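Local coordinates for protein P91 (Metagenome, PDB 4ZI5) that hydrolyses phosphotriesters as a promiscuous activity of an alpha/beta hydrolase related to dienelactone hydrolases, at residues Thr15-Asp20 and Phe32-Gly37; Pro41-Val46 and Leu68-Leu73; Ala149-His154 and Asn243-Leu248. One frame throughout, in Å; residues are numbered along the deposited sequence.

Overall arrangement
All three contacts involve the same alpha/beta-hydrolase sheet; contacts 1 and 2 lie within it, and contact 3 covers one strand. Contact 1 is the N-terminal antiparallel hairpin. Contact 2 is the parallel pairing of 41-46 with 68-73. Their centres are about 10 Å apart, and strand 26-34 lies next to strand 71-74, with H33 N 2.7 Å from A72 O. Contact 3 packs helix 231-248 on strand 149-153. Its centre is about 13 Å from that of contact 2, and F245 reaches V45 and F70 there. Contacts 1 and 3 do not touch; their nearest atoms are about 12 Å apart. V151 of contact 3 lies near the probable nucleophile elbow around C131, and H154 touches C131.

Contact 1: Thr15-Asp20 and Phe32-Gly37; sequences TARKVD and FHWDEG
T15 OG1 donates to E36 OE1 at 2.7 Å, meeting that oxygen on its anti side. A water bonded to both T15 OG1 and E36 N closes a second link beside it. Four backbone bonds zip the strands in antiparallel register. T15 and W34 form one hydrogen-bonded pair, and R17 and F32 form the next. The straightest of these bonds runs from F32 N to R17 O (2.8 Å, 178°).

The W34 indole is held between two side chains. T15 CB lies over one face, 4.1 Å from the centroid of the six-membered ring. R17 covers the opposite face in a cation-pi contact, with CZ 4.5 Å from the same centroid. The guanidinium does not lie flat on the indole: the planes are 70° apart, and NH1 leads. F32 CD2 sits over a face of this guanidinium, 3.5 Å from R17 CZ. The R17 chain is extended from CG to NE, which brings its end up against both rings. E119 forms a salt bridge with R17 NH1, and Q117 takes a bond from NH2.

On the other side of the hairpin, A16 CB sits centrally over the H33 ring, 3.8 Å from its centroid. H33 NE2 bonds to E31. The chemistry is mixed: one face of W34 and F32 CD2 pack against R17 while E119 probably balances its charge, so polar and cation-pi contacts probably hold the guanidinium.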
ATOM      1  N   THR A  15      24.955 -15.784  -3.025  1.00 19.84           N
ATOM      2  CA  THR A  15      26.216 -15.801  -2.265  1.00 20.33           C
ATOM      3  C   THR A  15      26.294 -14.601  -1.357  1.00 18.91           C
ATOM      4  O   THR A  15      25.599 -13.594  -1.570  1.00 17.12           O
ATOM      5  CB  THR A  15      27.420 -15.809  -3.223  1.00 22.18           C
ATOM      6  OG1 THR A  15      27.214 -16.827  -4.202  1.00 24.88           O
ATOM      7  CG2 THR A  15      28.727 -16.121  -2.490  1.00 22.93           C
ATOM      8  N   ALA A  16      27.129 -14.711  -0.322  1.00 16.75           N
ATOM      9  CA  ALA A  16      27.322 -13.610   0.608  1.00 16.31           C
ATOM     10  C   ALA A  16      28.795 -13.501   0.955  1.00 16.74           C
ATOM     11  O   ALA A  16      29.511 -14.511   0.980  1.00 17.92           O
ATOM     12  CB  ALA A  16      26.496 -13.820   1.859  1.00 15.89           C
ATOM     13  N   ARG A  17      29.220 -12.297   1.306  1.00 15.40           N
ATOM     14  CA  ARG A  17      30.594 -12.087   1.748  1.00 15.11           C
ATOM     15  C   ARG A  17      30.625 -10.970   2.761  1.00 16.81           C
ATOM     16  O   ARG A  17      29.796 -10.049   2.712  1.00 15.00           O
ATOM     17  CB  ARG A  17      31.478 -11.774   0.546  1.00 14.94           C
ATOM     18  CG  ARG A  17      31.262 -10.406  -0.100  1.00 14.82           C
ATOM     19  CD  ARG A  17      32.159 -10.244  -1.302  1.00 14.71           C
ATOM     20  NE  ARG A  17      32.105  -8.918  -1.933  1.00 14.09           N
ATOM     21  CZ  ARG A  17      31.669  -8.659  -3.167  1.00 14.66           C
ATOM     22  NH1 ARG A  17      31.137  -9.609  -3.944  1.00 14.41           N
ATOM     23  NH2 ARG A  17      31.736  -7.405  -3.618  1.00 14.73           N
ATOM     24  N   LYS A  18      31.608 -11.019   3.668  1.00 17.00           N
ATOM     25  CA  LYS A  18      31.773  -9.956   4.646  1.00 18.29           C
ATOM     26  C   LYS A  18      32.392  -8.731   3.998  1.00 17.85           C
ATOM     27  O   LYS A  18      33.207  -8.855   3.066  1.00 18.88           O
ATOM     28  CB  LYS A  18      32.620 -10.432   5.825  1.00 20.07           C
ATOM     29  CG  LYS A  18      31.996 -11.607   6.580  1.00 24.41           C
ATOM     30  CD  LYS A  18      30.627 -11.288   7.158  1.00 27.62           C
ATOM     31  CE  LYS A  18      29.828 -12.541   7.490  1.00 32.60           C
ATOM     32  NZ  LYS A  18      30.542 -13.660   8.155  1.00 35.18           N
ATOM     33  N   VAL A  19      31.948  -7.555   4.438  1.00 16.02           N
ATOM     34  CA  VAL A  19      32.516  -6.287   3.996  1.00 15.48           C
ATOM     35  C   VAL A  19      32.902  -5.471   5.223  1.00 16.32           C
ATOM     36  O   VAL A  19      32.039  -5.069   5.991  1.00 16.63           O
ATOM     37  CB  VAL A  19      31.513  -5.488   3.120  1.00 15.11           C
ATOM     38  CG1 VAL A  19      32.056  -4.120   2.736  1.00 14.64           C
ATOM     39  CG2 VAL A  19      31.178  -6.288   1.857  1.00 15.07           C
ATOM     40  N   ASP A  20      34.207  -5.208   5.358  1.00 17.47           N
ATOM     41  CA  ASP A  20      34.752  -4.333   6.392  1.00 18.61           C
ATOM     42  C   ASP A  20      34.645  -2.884   5.954  1.00 17.53           C
ATOM     43  O   ASP A  20      34.988  -2.553   4.834  1.00 17.22           O
ATOM     44  CB  ASP A  20      36.240  -4.660   6.630  1.00 19.82           C
ATOM     45  CG  ASP A  20      36.440  -6.030   7.215  1.00 23.08           C
ATOM     46  OD1 ASP A  20      35.859  -6.308   8.284  1.00 24.12           O
ATOM     47  OD2 ASP A  20      37.175  -6.841   6.605  1.00 24.63           O
ATOM     48  N   PHE A  32      27.391  -8.689   2.477  1.00 14.01           N
ATOM     49  CA  PHE A  32      26.986  -8.308   1.130  1.00 13.39           C
ATOM     50  C   PHE A  32      26.483  -9.544   0.400  1.00 13.74           C
ATOM     51  O   PHE A  32      27.191 -10.553   0.320  1.00 12.70           O
ATOM     52  CB  PHE A  32      28.174  -7.715   0.392  1.00 13.03           C
ATOM     53  CG  PHE A  32      27.886  -7.287  -1.001  1.00 13.30           C
ATOM     54  CD1 PHE A  32      27.140  -6.142  -1.254  1.00 13.54           C
ATOM     55  CD2 PHE A  32      28.397  -8.009  -2.081  1.00 13.87           C
ATOM     56  CE1 PHE A  32      26.896  -5.731  -2.539  1.00 12.92           C
ATOM     57  CE2 PHE A  32      28.170  -7.607  -3.382  1.00 14.19           C
ATOM     58  CZ  PHE A  32      27.429  -6.454  -3.616  1.00 13.88           C
ATOM     59  N   HIS A  33      25.264  -9.437  -0.151  1.00 13.69           N
ATOM     60  CA  HIS A  33      24.593 -10.523  -0.853  1.00 14.43           C
ATOM     61  C   HIS A  33      24.385 -10.195  -2.311  1.00 14.36           C
ATOM     62  O   HIS A  33      23.900  -9.108  -2.660  1.00 13.85           O
ATOM     63  CB  HIS A  33      23.243 -10.794  -0.210  1.00 15.25           C
ATOM     64  CG  HIS A  33      23.336 -11.287   1.194  1.00 15.49           C
ATOM     65  ND1 HIS A  33      22.896 -12.532   1.568  1.00 16.24           N
ATOM     66  CD2 HIS A  33      23.824 -10.703   2.319  1.00 15.41           C
ATOM     67  CE1 HIS A  33      23.120 -12.706   2.858  1.00 15.92           C
ATOM     68  NE2 HIS A  33      23.670 -11.611   3.341  1.00 15.99           N
ATOM     69  N   TRP A  34      24.732 -11.144  -3.174  1.00 15.00           N
ATOM     70  CA  TRP A  34      24.517 -10.978  -4.607  1.00 15.72           C
ATOM     71  C   TRP A  34      24.372 -12.347  -5.300  1.00 16.67           C
ATOM     72  O   TRP A  34      24.742 -13.400  -4.735  1.00 16.18           O
ATOM     73  CB  TRP A  34      25.652 -10.119  -5.228  1.00 15.53           C
ATOM     74  CG  TRP A  34      26.891 -10.892  -5.549  1.00 15.73           C
ATOM     75  CD1 TRP A  34      27.338 -11.255  -6.808  1.00 15.82           C
ATOM     76  CD2 TRP A  34      27.841 -11.438  -4.613  1.00 15.12           C
ATOM     77  NE1 TRP A  34      28.491 -11.997  -6.694  1.00 16.29           N
ATOM     78  CE2 TRP A  34      28.829 -12.108  -5.365  1.00 14.93           C
ATOM     79  CE3 TRP A  34      27.945 -11.432  -3.220  1.00 14.67           C
ATOM     80  CZ2 TRP A  34      29.907 -12.776  -4.764  1.00 14.80           C
ATOM     81  CZ3 TRP A  34      29.023 -12.110  -2.619  1.00 14.79           C
ATOM     82  CH2 TRP A  34      29.974 -12.771  -3.391  1.00 14.28           C
ATOM     83  N   ASP A  35      23.788 -12.313  -6.499  1.00 16.41           N
ATOM     84  CA  ASP A  35      23.694 -13.498  -7.357  1.00 18.93           C
ATOM     85  C   ASP A  35      24.922 -13.547  -8.266  1.00 20.42           C
ATOM     86  O   ASP A  35      25.057 -12.717  -9.168  1.00 18.97           O
ATOM     87  CB  ASP A  35      22.410 -13.402  -8.197  1.00 20.08           C
ATOM     88  CG  ASP A  35      22.131 -14.648  -9.038  1.00 21.65           C
ATOM     89  OD1 ASP A  35      22.929 -15.615  -9.081  1.00 23.56           O
ATOM     90  OD2 ASP A  35      21.042 -14.672  -9.623  1.00 21.86           O
ATOM     91  N   GLU A  36      25.805 -14.530  -8.043  1.00 21.80           N
ATOM     92  CA  GLU A  36      26.969 -14.762  -8.936  1.00 24.02           C
ATOM     93  C   GLU A  36      26.555 -15.176 -10.342  1.00 25.99           C
ATOM     94  O   GLU A  36      27.322 -14.995 -11.290  1.00 25.51           O
ATOM     95  CB  GLU A  36      27.901 -15.854  -8.392  1.00 24.66           C
ATOM     96  CG  GLU A  36      28.551 -15.534  -7.064  1.00 26.38           C
ATOM     97  CD  GLU A  36      29.589 -16.577  -6.638  1.00 29.39           C
ATOM     98  OE1 GLU A  36      29.268 -17.480  -5.849  1.00 31.49           O
ATOM     99  OE2 GLU A  36      30.743 -16.479  -7.087  1.00 35.46           O
ATOM    100  N   GLY A  37      25.347 -15.725 -10.480  1.00 26.52           N
ATOM    101  CA  GLY A  37      24.780 -16.066 -11.788  1.00 29.12           C
ATOM    102  C   GLY A  37      24.468 -14.874 -12.675  1.00 31.61           C
ATOM    103  O   GLY A  37      24.362 -15.023 -13.891  1.00 35.07           O
TER
HETATM  104  O   HOH W   1      23.059 -14.492  -0.394  1.00 18.58           O
HETATM  105  O   HOH W   2      25.317 -16.691  -6.293  1.00 23.71           O

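Contact 2: Pro41-Val46 and Leu68-Leu73; sequences PRPGVV and LGFAAL
A71 O takes the N-H of V45 at 2.8 Å, and the CA-H of G44 also points to it, with G44 CA 3.1 Å away. Two more backbone bonds continue the ladder. A71 N donates to P43 O at 2.9 Å, nearly straight at 172°. L73 N donates to V45 O at 2.9 Å.

Where the ladder begins, a water bridges the two segments: it accepts from R42 NH1 and donates to F70 O. The R42 chain bends at chi2 and chi3, and its CG rests 3.8 Å from A71 CB. G40 O accepts from R42 NH2, and D35 O from NH1. P43 CB meets the F70 ring at its edge, 3.7 Å from CD1. V45 CG2 reaches F70 CB more loosely at 4.2 Å. L65 of helix 56-67 packs on V45, F70 and A72.

G69 ends the preceding helix in a Schellman motif. Its positive phi (98°) suits glycine and turns the chain toward strand 71-74. Strand 42-48, helix 56-67 and strand 71-74 thus form a beta-alpha-beta crossover, the repeating connection of the parallel sheet in the alpha/beta-hydrolase fold.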
ATOM      1  N   PRO A  41      26.948  -4.579 -13.278  1.00 28.22           N
ATOM      2  CA  PRO A  41      26.400  -3.719 -12.241  1.00 27.18           C
ATOM      3  C   PRO A  41      24.892  -3.878 -12.139  1.00 24.55           C
ATOM      4  O   PRO A  41      24.239  -4.255 -13.116  1.00 23.85           O
ATOM      5  CB  PRO A  41      26.786  -2.304 -12.698  1.00 29.65           C
ATOM      6  CG  PRO A  41      27.889  -2.500 -13.693  1.00 29.97           C
ATOM      7  CD  PRO A  41      27.516  -3.777 -14.380  1.00 30.09           C
ATOM      8  N   ARG A  42      24.360  -3.689 -10.940  1.00 20.94           N
ATOM      9  CA  ARG A  42      22.922  -3.865 -10.707  1.00 19.07           C
ATOM     10  C   ARG A  42      22.505  -2.958  -9.583  1.00 17.53           C
ATOM     11  O   ARG A  42      23.358  -2.498  -8.818  1.00 17.04           O
ATOM     12  CB  ARG A  42      22.603  -5.327 -10.373  1.00 19.04           C
ATOM     13  CG  ARG A  42      23.104  -5.774  -9.008  1.00 18.84           C
ATOM     14  CD  ARG A  42      23.471  -7.246  -8.946  1.00 18.43           C
ATOM     15  NE  ARG A  42      24.672  -7.544  -9.725  1.00 19.89           N
ATOM     16  CZ  ARG A  42      25.226  -8.754  -9.869  1.00 20.23           C
ATOM     17  NH1 ARG A  42      24.693  -9.812  -9.292  1.00 19.91           N
ATOM     18  NH2 ARG A  42      26.330  -8.879 -10.600  1.00 21.26           N
ATOM     19  N   PRO A  43      21.196  -2.694  -9.445  1.00 16.56           N
ATOM     20  CA  PRO A  43      20.837  -1.838  -8.330  1.00 15.17           C
ATOM     21  C   PRO A  43      21.243  -2.407  -6.961  1.00 14.66           C
ATOM     22  O   PRO A  43      21.169  -3.620  -6.739  1.00 13.94           O
ATOM     23  CB  PRO A  43      19.322  -1.706  -8.446  1.00 15.84           C
ATOM     24  CG  PRO A  43      19.020  -2.013  -9.876  1.00 17.50           C
ATOM     25  CD  PRO A  43      20.032  -3.047 -10.285  1.00 17.36           C
ATOM     26  N   GLY A  44      21.661  -1.498  -6.077  1.00 14.19           N
ATOM     27  CA  GLY A  44      22.125  -1.820  -4.726  1.00 13.40           C
ATOM     28  C   GLY A  44      21.128  -1.395  -3.654  1.00 13.00           C
ATOM     29  O   GLY A  44      20.469  -0.351  -3.783  1.00 12.43           O
ATOM     30  N   VAL A  45      20.987  -2.217  -2.612  1.00 12.57           N
ATOM     31  CA  VAL A  45      20.104  -1.915  -1.489  1.00 12.45           C
ATOM     32  C   VAL A  45      20.858  -2.104  -0.173  1.00 12.71           C
ATOM     33  O   VAL A  45      21.449  -3.185   0.070  1.00 14.07           O
ATOM     34  CB  VAL A  45      18.845  -2.817  -1.468  1.00 11.96           C
ATOM     35  CG1 VAL A  45      17.880  -2.398  -0.354  1.00 11.89           C
ATOM     36  CG2 VAL A  45      18.111  -2.740  -2.813  1.00 12.35           C
ATOM     37  N   VAL A  46      20.839  -1.081   0.670  0.50 12.37           N
ATOM     38  CA  VAL A  46      21.314  -1.229   2.044  0.50 13.04           C
ATOM     39  C   VAL A  46      20.179  -1.716   2.910  0.50 13.17           C
ATOM     40  O   VAL A  46      19.077  -1.178   2.821  0.50 13.59           O
ATOM     41  CB  VAL A  46      21.775   0.112   2.658  0.50 13.21           C
ATOM     42  CG1 VAL A  46      22.384  -0.140   4.030  0.50 13.24           C
ATOM     43  CG2 VAL A  46      22.789   0.790   1.764  0.50 13.01           C
ATOM     44  N   LEU A  68      16.034 -11.329  -5.940  1.00 20.99           N
ATOM     45  CA  LEU A  68      15.268 -10.422  -6.821  1.00 22.20           C
ATOM     46  C   LEU A  68      16.104  -9.682  -7.831  1.00 21.47           C
ATOM     47  O   LEU A  68      15.561  -8.858  -8.574  1.00 22.33           O
ATOM     48  CB  LEU A  68      14.461  -9.411  -5.982  1.00 21.98           C
ATOM     49  CG  LEU A  68      13.396 -10.042  -5.097  1.00 23.60           C
ATOM     50  CD1 LEU A  68      12.886  -9.040  -4.089  1.00 25.04           C
ATOM     51  CD2 LEU A  68      12.238 -10.591  -5.938  1.00 24.59           C
ATOM     52  N   GLY A  69      17.419  -9.941  -7.863  1.00 19.68           N
ATOM     53  CA  GLY A  69      18.318  -9.329  -8.832  1.00 19.15           C
ATOM     54  C   GLY A  69      19.098  -8.111  -8.317  1.00 18.42           C
ATOM     55  O   GLY A  69      19.750  -7.437  -9.096  1.00 19.27           O
ATOM     56  N   PHE A  70      19.043  -7.831  -7.013  1.00 16.60           N
ATOM     57  CA  PHE A  70      19.756  -6.694  -6.440  1.00 15.99           C
ATOM     58  C   PHE A  70      21.079  -7.132  -5.797  1.00 15.69           C
ATOM     59  O   PHE A  70      21.330  -8.309  -5.575  1.00 16.32           O
ATOM     60  CB  PHE A  70      18.862  -5.992  -5.416  1.00 16.69           C
ATOM     61  CG  PHE A  70      17.545  -5.550  -5.999  1.00 16.84           C
ATOM     62  CD1 PHE A  70      17.517  -4.596  -6.986  1.00 18.71           C
ATOM     63  CD2 PHE A  70      16.371  -6.157  -5.624  1.00 18.10           C
ATOM     64  CE1 PHE A  70      16.303  -4.205  -7.580  1.00 19.25           C
ATOM     65  CE2 PHE A  70      15.171  -5.775  -6.185  1.00 18.62           C
ATOM     66  CZ  PHE A  70      15.138  -4.813  -7.175  1.00 18.45           C
ATOM     67  N   ALA A  71      21.920  -6.166  -5.528  1.00 14.99           N
ATOM     68  CA  ALA A  71      23.101  -6.363  -4.703  1.00 14.83           C
ATOM     69  C   ALA A  71      22.778  -5.726  -3.360  1.00 14.64           C
ATOM     70  O   ALA A  71      22.423  -4.551  -3.317  1.00 15.81           O
ATOM     71  CB  ALA A  71      24.281  -5.687  -5.352  1.00 14.79           C
ATOM     72  N   ALA A  72      22.869  -6.477  -2.270  1.00 13.13           N
ATOM     73  CA  ALA A  72      22.313  -6.004  -0.989  1.00 13.07           C
ATOM     74  C   ALA A  72      23.327  -6.100   0.135  1.00 13.77           C
ATOM     75  O   ALA A  72      23.915  -7.152   0.316  1.00 14.97           O
ATOM     76  CB  ALA A  72      21.073  -6.810  -0.611  1.00 13.04           C
ATOM     77  N   LEU A  73      23.519  -5.011   0.868  1.00 13.64           N
ATOM     78  CA  LEU A  73      24.385  -5.009   2.035  1.00 14.00           C
ATOM     79  C   LEU A  73      23.588  -4.926   3.320  1.00 13.98           C
ATOM     80  O   LEU A  73      22.937  -3.922   3.588  1.00 13.76           O
ATOM     81  CB  LEU A  73      25.336  -3.816   2.011  1.00 14.78           C
ATOM     82  CG  LEU A  73      26.313  -3.758   3.192  1.00 15.28           C
ATOM     83  CD1 LEU A  73      27.408  -4.819   3.057  1.00 15.80           C
ATOM     84  CD2 LEU A  73      26.941  -2.389   3.290  1.00 16.34           C
TER
HETATM   85  O   HOH W   3      22.301 -10.038  -7.558  1.00 20.08           O

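Contact 3: Ala149-His154 and Asn243-Leu248; sequences AIVTFH and NLFSEL
A149 CB and V151 CG2 meet the helix through apolar contacts alone. The A149 methyl group touches three side chains. It lies 4.0 Å from F245 CE1, 4.0 Å from L248 CD1 and 4.1 Å from L244 CD2. V151 uses one branch, CG2, which lies 4.0 Å from F245 CE1 and 4.2 Å from L244 CD2. The side chains of V151 and L244 run past each other in opposite directions.

F245 is the aromatic partner. Its CG is anti to the carbonyl carbon (chi1 -69°), and the ring end comes nearer to the strand than its first bond suggests. A149 CB meets the ring at its edge. V151 crosses it obliquely. The other neighbours of F245 include A126 and I128 on strand 125-130, so the ring spans two adjacent strands.

The axes of strand 149-153 and of the helix segment 243-248 run almost antiparallel, at 176°, with a closest approach of 9.7 Å. This is a helix layered on a parallel sheet, as in the three-layer alpha/beta-hydrolase fold. M241 of the same helix also packs on V151.

The polar bonds of the helix segment are made within it or to the second subunit. N243 O accepts from E247 N. E247 OE2 forms a salt bridge with R236 of the second subunit. N243 OD1 bonds to ND2 of N243 of that subunit.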
ATOM      1  N   ALA A 149      15.064   5.203  -3.538  1.00 12.27           N
ATOM      2  CA  ALA A 149      13.923   4.834  -2.735  1.00 12.03           C
ATOM      3  C   ALA A 149      14.398   4.427  -1.357  1.00 12.13           C
ATOM      4  O   ALA A 149      15.513   3.908  -1.195  1.00 11.49           O
ATOM      5  CB  ALA A 149      13.190   3.646  -3.371  1.00 12.27           C
ATOM      6  N   ILE A 150      13.573   4.734  -0.367  1.00 11.81           N
ATOM      7  CA  ILE A 150      13.637   4.050   0.925  1.00 11.70           C
ATOM      8  C   ILE A 150      12.312   3.367   1.211  1.00 11.52           C
ATOM      9  O   ILE A 150      11.245   3.848   0.798  1.00 11.40           O
ATOM     10  CB  ILE A 150      14.061   4.945   2.129  1.00 11.52           C
ATOM     11  CG1 ILE A 150      13.027   6.042   2.427  1.00 11.35           C
ATOM     12  CG2 ILE A 150      15.450   5.533   1.887  1.00 12.16           C
ATOM     13  CD1 ILE A 150      13.215   6.739   3.745  1.00 11.92           C
ATOM     14  N   VAL A 151      12.397   2.252   1.938  1.00 11.65           N
ATOM     15  CA  VAL A 151      11.223   1.524   2.408  1.00 12.03           C
ATOM     16  C   VAL A 151      11.440   1.162   3.875  1.00 12.07           C
ATOM     17  O   VAL A 151      12.450   0.541   4.235  1.00 13.50           O
ATOM     18  CB  VAL A 151      10.956   0.219   1.618  1.00 11.51           C
ATOM     19  CG1 VAL A 151       9.657  -0.409   2.103  1.00 12.09           C
ATOM     20  CG2 VAL A 151      10.888   0.499   0.112  1.00 12.09           C
ATOM     21  N   THR A 152      10.533   1.601   4.733  1.00 11.81           N
ATOM     22  CA  THR A 152      10.604   1.314   6.158  1.00 11.85           C
ATOM     23  C   THR A 152       9.554   0.246   6.493  1.00 11.83           C
ATOM     24  O   THR A 152       8.444   0.246   5.948  1.00 11.45           O
ATOM     25  CB  THR A 152      10.431   2.588   7.014  1.00 12.16           C
ATOM     26  OG1 THR A 152       9.099   3.081   6.926  1.00 13.05           O
ATOM     27  CG2 THR A 152      11.377   3.663   6.495  1.00 12.70           C
ATOM     28  N   PHE A 153       9.941  -0.683   7.359  1.00 11.39           N
ATOM     29  CA  PHE A 153       9.058  -1.713   7.848  1.00 11.56           C
ATOM     30  C   PHE A 153       8.971  -1.555   9.352  1.00 11.67           C
ATOM     31  O   PHE A 153       9.988  -1.692  10.023  1.00 11.70           O
ATOM     32  CB  PHE A 153       9.610  -3.100   7.549  1.00 11.84           C
ATOM     33  CG  PHE A 153       9.740  -3.401   6.100  1.00 12.30           C
ATOM     34  CD1 PHE A 153      10.900  -3.080   5.408  1.00 12.15           C
ATOM     35  CD2 PHE A 153       8.676  -3.978   5.396  1.00 12.66           C
ATOM     36  CE1 PHE A 153      11.028  -3.370   4.056  1.00 11.71           C
ATOM     37  CE2 PHE A 153       8.807  -4.258   4.045  1.00 12.45           C
ATOM     38  CZ  PHE A 153       9.984  -3.947   3.374  1.00 12.29           C
ATOM     39  N   HIS A 154       7.776  -1.262   9.868  1.00 11.65           N
ATOM     40  CA  HIS A 154       7.555  -1.000  11.301  1.00 12.25           C
ATOM     41  C   HIS A 154       8.640  -0.147  11.905  1.00 12.97           C
ATOM     42  O   HIS A 154       9.175  -0.449  12.967  1.00 14.85           O
ATOM     43  CB  HIS A 154       7.304  -2.296  12.113  1.00 13.28           C
ATOM     44  CG  HIS A 154       8.241  -3.417  11.794  1.00 12.70           C
ATOM     45  ND1 HIS A 154       9.476  -3.542  12.385  1.00 13.14           N
ATOM     46  CD2 HIS A 154       8.139  -4.445  10.921  1.00 12.65           C
ATOM     47  CE1 HIS A 154      10.103  -4.585  11.871  1.00 13.42           C
ATOM     48  NE2 HIS A 154       9.306  -5.159  10.990  1.00 13.13           N
ATOM     49  N   ASN A 243       7.487  -4.084  -5.737  1.00 13.09           N
ATOM     50  CA  ASN A 243       6.827  -3.280  -6.765  1.00 13.46           C
ATOM     51  C   ASN A 243       7.435  -1.905  -6.967  1.00 13.68           C
ATOM     52  O   ASN A 243       7.649  -1.473  -8.132  1.00 13.41           O
ATOM     53  CB  ASN A 243       5.319  -3.147  -6.482  1.00 13.70           C
ATOM     54  CG  ASN A 243       4.553  -4.473  -6.588  1.00 14.94           C
ATOM     55  OD1 ASN A 243       3.509  -4.644  -5.954  1.00 17.58           O
ATOM     56  ND2 ASN A 243       5.045  -5.404  -7.407  1.00 14.78           N
ATOM     57  N   LEU A 244       7.725  -1.206  -5.872  1.00 12.90           N
ATOM     58  CA  LEU A 244       8.342   0.097  -5.961  1.00 13.11           C
ATOM     59  C   LEU A 244       9.734   0.024  -6.619  1.00 13.49           C
ATOM     60  O   LEU A 244      10.057   0.847  -7.453  1.00 13.05           O
ATOM     61  CB  LEU A 244       8.453   0.750  -4.584  1.00 13.32           C
ATOM     62  CG  LEU A 244       9.024   2.168  -4.532  1.00 13.35           C
ATOM     63  CD1 LEU A 244       8.089   3.153  -5.245  1.00 13.52           C
ATOM     64  CD2 LEU A 244       9.248   2.597  -3.087  1.00 14.03           C
ATOM     65  N   PHE A 245      10.550  -0.959  -6.233  1.00 13.53           N
ATOM     66  CA  PHE A 245      11.848  -1.129  -6.840  1.00 13.89           C
ATOM     67  C   PHE A 245      11.759  -1.457  -8.348  1.00 14.92           C
ATOM     68  O   PHE A 245      12.539  -0.917  -9.134  1.00 15.05           O
ATOM     69  CB  PHE A 245      12.648  -2.231  -6.116  1.00 13.67           C
ATOM     70  CG  PHE A 245      13.072  -1.868  -4.724  1.00 13.38           C
ATOM     71  CD1 PHE A 245      12.914  -0.588  -4.202  1.00 13.15           C
ATOM     72  CD2 PHE A 245      13.686  -2.840  -3.928  1.00 13.16           C
ATOM     73  CE1 PHE A 245      13.345  -0.284  -2.917  1.00 12.75           C
ATOM     74  CE2 PHE A 245      14.111  -2.536  -2.651  1.00 13.33           C
ATOM     75  CZ  PHE A 245      13.933  -1.266  -2.141  1.00 13.16           C
ATOM     76  N   SER A 246      10.810  -2.309  -8.731  0.50 15.47           N
ATOM     77  CA  SER A 246      10.623  -2.660 -10.148  0.50 16.15           C
ATOM     78  C   SER A 246      10.189  -1.442 -10.954  0.50 15.59           C
ATOM     79  O   SER A 246      10.699  -1.207 -12.052  0.50 15.88           O
ATOM     80  CB  SER A 246       9.626  -3.805 -10.309  0.50 17.10           C
ATOM     81  OG  SER A 246       8.306  -3.390 -10.062  0.50 19.56           O
ATOM     82  N   GLU A 247       9.291  -0.646 -10.385  1.00 14.89           N
ATOM     83  CA  GLU A 247       8.850   0.614 -11.004  1.00 15.85           C
ATOM     84  C   GLU A 247      10.019   1.603 -11.198  1.00 15.12           C
ATOM     85  O   GLU A 247      10.163   2.226 -12.263  1.00 15.96           O
ATOM     86  CB  GLU A 247       7.759   1.261 -10.131  1.00 16.85           C
ATOM     87  CG  GLU A 247       7.274   2.639 -10.608  1.00 18.53           C
ATOM     88  CD  GLU A 247       6.499   3.402  -9.543  1.00 20.42           C
ATOM     89  OE1 GLU A 247       5.771   2.809  -8.709  1.00 18.35           O
ATOM     90  OE2 GLU A 247       6.617   4.642  -9.520  1.00 25.04           O
ATOM     91  N   LEU A 248      10.802   1.810 -10.156  1.00 14.39           N
ATOM     92  CA  LEU A 248      11.824   2.858 -10.184  1.00 15.64           C
ATOM     93  C   LEU A 248      13.172   2.466 -10.811  1.00 16.84           C
ATOM     94  O   LEU A 248      13.851   3.331 -11.373  1.00 16.67           O
ATOM     95  CB  LEU A 248      12.043   3.406  -8.785  1.00 15.44           C
ATOM     96  CG  LEU A 248      10.855   4.089  -8.151  1.00 16.19           C
ATOM     97  CD1 LEU A 248      11.200   4.389  -6.710  1.00 16.77           C
ATOM     98  CD2 LEU A 248      10.431   5.355  -8.899  1.00 17.34           C
TER